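Local coordinates for protein arginase 1, mitochondrial (Arabidopsis thaliana, PDB 6VSU) that hydrolyses L-arginine to urea and L-ornithine with two manganese ions per subunit, and also converts agmatine to putrescine, working as a homohexamer, at residues E[157-162]-E[192-197]; E[45-50]-E[94-99]. One frame throughout, in Å; residues are numbered along the deposited sequence.

Contact 1: E[157-162]-E[192-197]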
# COMPACT_ATOMS: atom_id res chain seq x y z
N PRO E 157 26.70 27.57 26.86
CA PRO E 157 25.40 26.92 26.73
C PRO E 157 24.53 27.55 25.63
O PRO E 157 24.69 28.72 25.27
CB PRO E 157 24.81 27.05 28.15
CG PRO E 157 25.45 28.29 28.73
CD PRO E 157 26.84 28.30 28.14
N VAL E 158 23.63 26.72 25.12
CA VAL E 158 22.52 27.15 24.22
C VAL E 158 21.19 26.92 24.91
O VAL E 158 21.17 26.10 25.84
CB VAL E 158 22.56 26.48 22.84
CG1 VAL E 158 23.82 26.92 22.11
CG2 VAL E 158 22.48 24.98 22.91
N ASP E 159 20.16 27.67 24.49
CA ASP E 159 18.76 27.27 24.75
C ASP E 159 18.35 26.24 23.66
O ASP E 159 18.81 26.34 22.51
CB ASP E 159 17.85 28.48 24.77
CG ASP E 159 17.92 29.30 26.03
OD1 ASP E 159 18.52 28.83 27.02
OD2 ASP E 159 17.36 30.41 26.01
N ILE E 160 17.58 25.24 24.04
CA ILE E 160 17.14 24.17 23.12
C ILE E 160 15.62 24.16 23.07
O ILE E 160 14.97 24.13 24.14
CB ILE E 160 17.74 22.82 23.55
CG1 ILE E 160 19.26 22.82 23.58
CG2 ILE E 160 17.23 21.68 22.70
CD1 ILE E 160 19.84 21.50 24.05
N LEU E 161 15.09 24.20 21.85
CA LEU E 161 13.69 23.84 21.54
C LEU E 161 13.66 22.41 20.95
O LEU E 161 14.34 22.15 19.96
CB LEU E 161 13.04 24.88 20.63
CG LEU E 161 11.64 24.50 20.14
CD1 LEU E 161 10.69 24.45 21.30
CD2 LEU E 161 11.12 25.47 19.10
N HIS E 162 13.02 21.53 21.69
CA HIS E 162 12.91 20.08 21.49
C HIS E 162 11.45 19.78 21.16
O HIS E 162 10.62 19.88 22.02
CB HIS E 162 13.48 19.34 22.70
CG HIS E 162 13.39 17.86 22.58
ND1 HIS E 162 13.26 17.06 23.67
CD2 HIS E 162 13.33 17.06 21.49
CE1 HIS E 162 13.12 15.82 23.27
NE2 HIS E 162 13.18 15.78 21.92
N TYR E 192 25.33 21.58 28.47
CA TYR E 192 25.34 22.18 27.10
C TYR E 192 24.13 23.10 26.95
O TYR E 192 24.14 24.00 26.10
CB TYR E 192 25.40 21.12 26.00
CG TYR E 192 26.54 20.15 26.17
CD1 TYR E 192 27.85 20.56 26.17
CD2 TYR E 192 26.30 18.79 26.30
CE1 TYR E 192 28.89 19.67 26.38
CE2 TYR E 192 27.34 17.89 26.52
CZ TYR E 192 28.63 18.32 26.57
OH TYR E 192 29.62 17.40 26.76
N ALA E 193 23.11 22.92 27.78
CA ALA E 193 21.86 23.69 27.68
C ALA E 193 21.69 24.60 28.89
O ALA E 193 22.05 24.23 30.00
CB ALA E 193 20.68 22.77 27.50
N ARG E 194 21.15 25.77 28.66
CA ARG E 194 20.57 26.59 29.74
C ARG E 194 19.09 26.18 29.89
O ARG E 194 18.81 25.45 30.83
CB ARG E 194 20.80 28.06 29.43
CG ARG E 194 20.27 28.95 30.54
CD ARG E 194 20.28 30.42 30.20
NE ARG E 194 19.57 30.82 28.98
CZ ARG E 194 19.51 32.09 28.52
NH1 ARG E 194 20.09 33.07 29.18
NH2 ARG E 194 18.86 32.35 27.41
N ARG E 195 18.23 26.56 28.95
CA ARG E 195 16.81 26.12 28.90
C ARG E 195 16.67 24.98 27.88
O ARG E 195 17.33 25.05 26.81
CB ARG E 195 15.91 27.29 28.53
CG ARG E 195 15.93 28.39 29.58
CD ARG E 195 15.07 29.52 29.11
NE ARG E 195 13.63 29.22 29.22
CZ ARG E 195 12.65 29.99 28.72
NH1 ARG E 195 11.38 29.67 28.91
NH2 ARG E 195 12.97 31.13 28.12
N LEU E 196 15.89 23.97 28.25
CA LEU E 196 15.32 22.93 27.37
C LEU E 196 13.80 23.01 27.47
O LEU E 196 13.24 22.71 28.54
CB LEU E 196 15.83 21.56 27.79
CG LEU E 196 15.30 20.36 27.00
CD1 LEU E 196 15.59 20.47 25.53
CD2 LEU E 196 15.89 19.06 27.55
N LEU E 197 13.19 23.47 26.37
CA LEU E 197 11.73 23.46 26.18
C LEU E 197 11.39 22.27 25.29
O LEU E 197 11.93 22.20 24.14
CB LEU E 197 11.32 24.74 25.48
CG LEU E 197 11.13 25.94 26.37
CD1 LEU E 197 12.49 26.49 26.80
CD2 LEU E 197 10.27 27.03 25.69
O HOH W 1 15.45 32.26 26.97
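Asp159 OD1 is gripped twice by the opposing segment, by Arg194 NE at 3.0 Å and by the backbone Arg195 N at 3.0 Å, and the two donors arrive from opposite faces of the carboxylate plane. Arg194 holds the acid side-on: its NH2 reaches Asp159 OD2 at 2.8 Å, so that each carboxylate oxygen receives one guanidinium nitrogen. Both oxygens lie close to the guanidinium plane, but the two planes are turned 35° apart, and OD2 is met from above the carboxylate. The bend of the Arg194 chain at chi3 (56°), after two extended torsions, brings NE and NH2 to the acid together. OD2 also accepts from Gly238 N and from a water that links it to Arg195 NH2, surroundings that would favour the ionised acid.

The grip sits at a beta bulge: Val158 pairs with Ala193 but Ile160 with Leu196, one residue out of step, with both arginines beside Asp159. Parallel pairing resumes beyond it, with Ile160 N bonded to Arg195 O at 2.8 Å and the strand axes 9° apart. On the face of Ile160, that residue's CG2 presses against Leu196 CD1 at 3.5 Å, tighter than usual for two carbons, while its CD1 rests on Ala193 CB at 3.8 Å.

The two strands and helix 183-189 between them form a beta-alpha-beta unit, and that helix covers the Ile160 face through Ile187, Met188 and Phe184. His162, stacked on Phe184, hydrogen-bonds through NE2 to the manganese ligand Asp164 and through ND1 to Gln198, in the second shell of the metal site, while strand 244-249 pairs with the other edge of strand 158-163 and Glu218 of strand 218-221 forms a salt bridge with Arg195.

Contact 2: E[45-50]-E[94-99]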
# COMPACT_ATOMS: atom_id res chain seq x y z
N SER E 45 24.03 24.51 6.32
CA SER E 45 24.70 23.42 5.60
C SER E 45 24.21 22.11 6.21
O SER E 45 24.34 21.96 7.41
CB SER E 45 26.16 23.57 5.69
OG SER E 45 26.77 22.91 4.61
N LEU E 46 23.61 21.26 5.38
CA LEU E 46 23.06 19.96 5.80
C LEU E 46 24.21 19.01 6.10
O LEU E 46 25.22 19.03 5.40
CB LEU E 46 22.20 19.38 4.69
CG LEU E 46 21.07 20.26 4.19
CD1 LEU E 46 20.19 19.48 3.21
CD2 LEU E 46 20.22 20.77 5.33
N LEU E 47 24.05 18.24 7.14
CA LEU E 47 24.96 17.13 7.48
C LEU E 47 24.11 15.91 7.82
O LEU E 47 23.31 16.01 8.72
CB LEU E 47 25.84 17.53 8.65
CG LEU E 47 26.77 16.43 9.13
CD1 LEU E 47 27.80 16.11 8.08
CD2 LEU E 47 27.46 16.84 10.42
N GLY E 48 24.24 14.84 7.05
CA GLY E 48 23.45 13.63 7.24
C GLY E 48 24.14 12.74 8.22
O GLY E 48 25.43 12.65 8.20
N VAL E 49 23.36 12.16 9.13
CA VAL E 49 23.92 11.15 10.06
C VAL E 49 23.03 9.92 10.01
O VAL E 49 22.00 9.87 10.71
CB VAL E 49 24.02 11.75 11.47
CG1 VAL E 49 24.75 10.76 12.37
CG2 VAL E 49 24.75 13.09 11.42
N PRO E 50 23.27 9.01 9.05
CA PRO E 50 22.40 7.85 8.82
C PRO E 50 22.63 6.76 9.86
O PRO E 50 23.37 5.81 9.62
CB PRO E 50 22.82 7.34 7.42
CG PRO E 50 24.30 7.74 7.35
CD PRO E 50 24.32 9.11 8.02
N THR E 94 23.49 24.91 1.62
CA THR E 94 24.43 23.95 0.99
C THR E 94 24.29 22.61 1.72
O THR E 94 23.56 22.56 2.68
CB THR E 94 25.90 24.43 1.02
OG1 THR E 94 26.25 24.74 2.36
CG2 THR E 94 26.11 25.62 0.12
N ASP E 95 25.08 21.64 1.33
CA ASP E 95 24.93 20.23 1.78
C ASP E 95 26.32 19.61 1.74
O ASP E 95 26.90 19.56 0.64
CB ASP E 95 23.96 19.50 0.84
CG ASP E 95 23.64 18.07 1.26
OD1 ASP E 95 24.17 17.55 2.28
OD2 ASP E 95 22.81 17.51 0.56
N VAL E 96 26.84 19.20 2.88
CA VAL E 96 28.16 18.52 2.96
C VAL E 96 27.98 17.00 2.99
O VAL E 96 28.94 16.33 3.19
CB VAL E 96 29.01 19.00 4.15
CG1 VAL E 96 29.10 20.52 4.21
CG2 VAL E 96 28.45 18.50 5.44
N GLY E 97 26.79 16.48 2.73
CA GLY E 97 26.58 15.03 2.61
C GLY E 97 26.47 14.32 3.95
O GLY E 97 26.19 14.94 4.99
N ASP E 98 26.71 13.03 3.90
CA ASP E 98 26.49 12.11 5.05
C ASP E 98 27.82 11.70 5.69
O ASP E 98 28.81 11.46 4.98
CB ASP E 98 25.76 10.85 4.57
CG ASP E 98 24.31 11.14 4.24
OD1 ASP E 98 23.84 12.28 4.59
OD2 ASP E 98 23.67 10.25 3.59
N VAL E 99 27.80 11.58 6.98
CA VAL E 99 28.82 10.85 7.77
C VAL E 99 28.68 9.39 7.38
O VAL E 99 27.58 8.87 7.33
CB VAL E 99 28.60 11.08 9.28
CG1 VAL E 99 29.57 10.33 10.14
CG2 VAL E 99 28.62 12.54 9.62
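Leu47 CD1 packs against Val96 CG2 at 3.6 Å and reaches Val99 CG2 at 4.0 Å, forming the close apolar side of this parallel strand pair. The Leu47 CG lies anti to the backbone N (chi1 177°), which carries the methyl toward the opposing valines. Val122 and Val125 of helix 111-126 cover this side. Ser45 OG and Thr94 OG1 share a hydrogen bond of 2.9 Å at the start of the pair.

The face bearing Leu46, Asp95 and Asp98 is more polar; Leu46 is buried against Ile72 of helix 64-72, while the two acids are partly exposed. Few side chains touch across it: Asp95 OD1 meets Leu46 CB at 3.6 Å and reaches forward along its own strand to accept from Gly97 N at 2.9 Å, an Asx turn. It spans a beta bulge, where Leu46 pairs with Asp95 but Gly48 with Asp98, and where the positive phi of Gly97 (80°) favours glycine. Gly48 N meets Gly97 O at 2.8 Å, and Asp98 OD1 lies 3.0 Å from Gly48 CA, where a CB would collide with it.

Arg69 joins Asp95 OD2 and Asp98 OD1 by salt bridges, while Glu103 of a second subunit accepts from Asp98 N. An alanine at Asp95 would probably leave Gly97 N without its Asx-turn acceptor and Arg69 with only Asp98 of the two acids, setting the bulge freer to shift.

Chemistry thus divides the contact: apolar packing beside helix 111-126, and on the other side a bulge closed by the Asx turn, with both acids sharing Arg69 beside a subunit interface.

Overall arrangement
Contacts 1 and 2 join neighbouring strands of the same parallel eight-stranded sheet, the core of the arginase fold, on opposite sides of the chain's centre. Their centres are 23 Å apart and their nearest atoms about 15 Å, so they do not touch. Contact 2 pairs the edge strand 93-98 with 43-48; strands 131-136, 285-291 and 244-249 then intervene before 158-163 and 193-201 of contact 1. Along the chain contact 2 closes before contact 1 opens. Contact 1 lies nearer the chemistry, since strand 158-163 leads directly to the manganese ligands Asp164, His166 and Asp168, whereas contact 2 lies at a sheet edge where another subunit comes within reach.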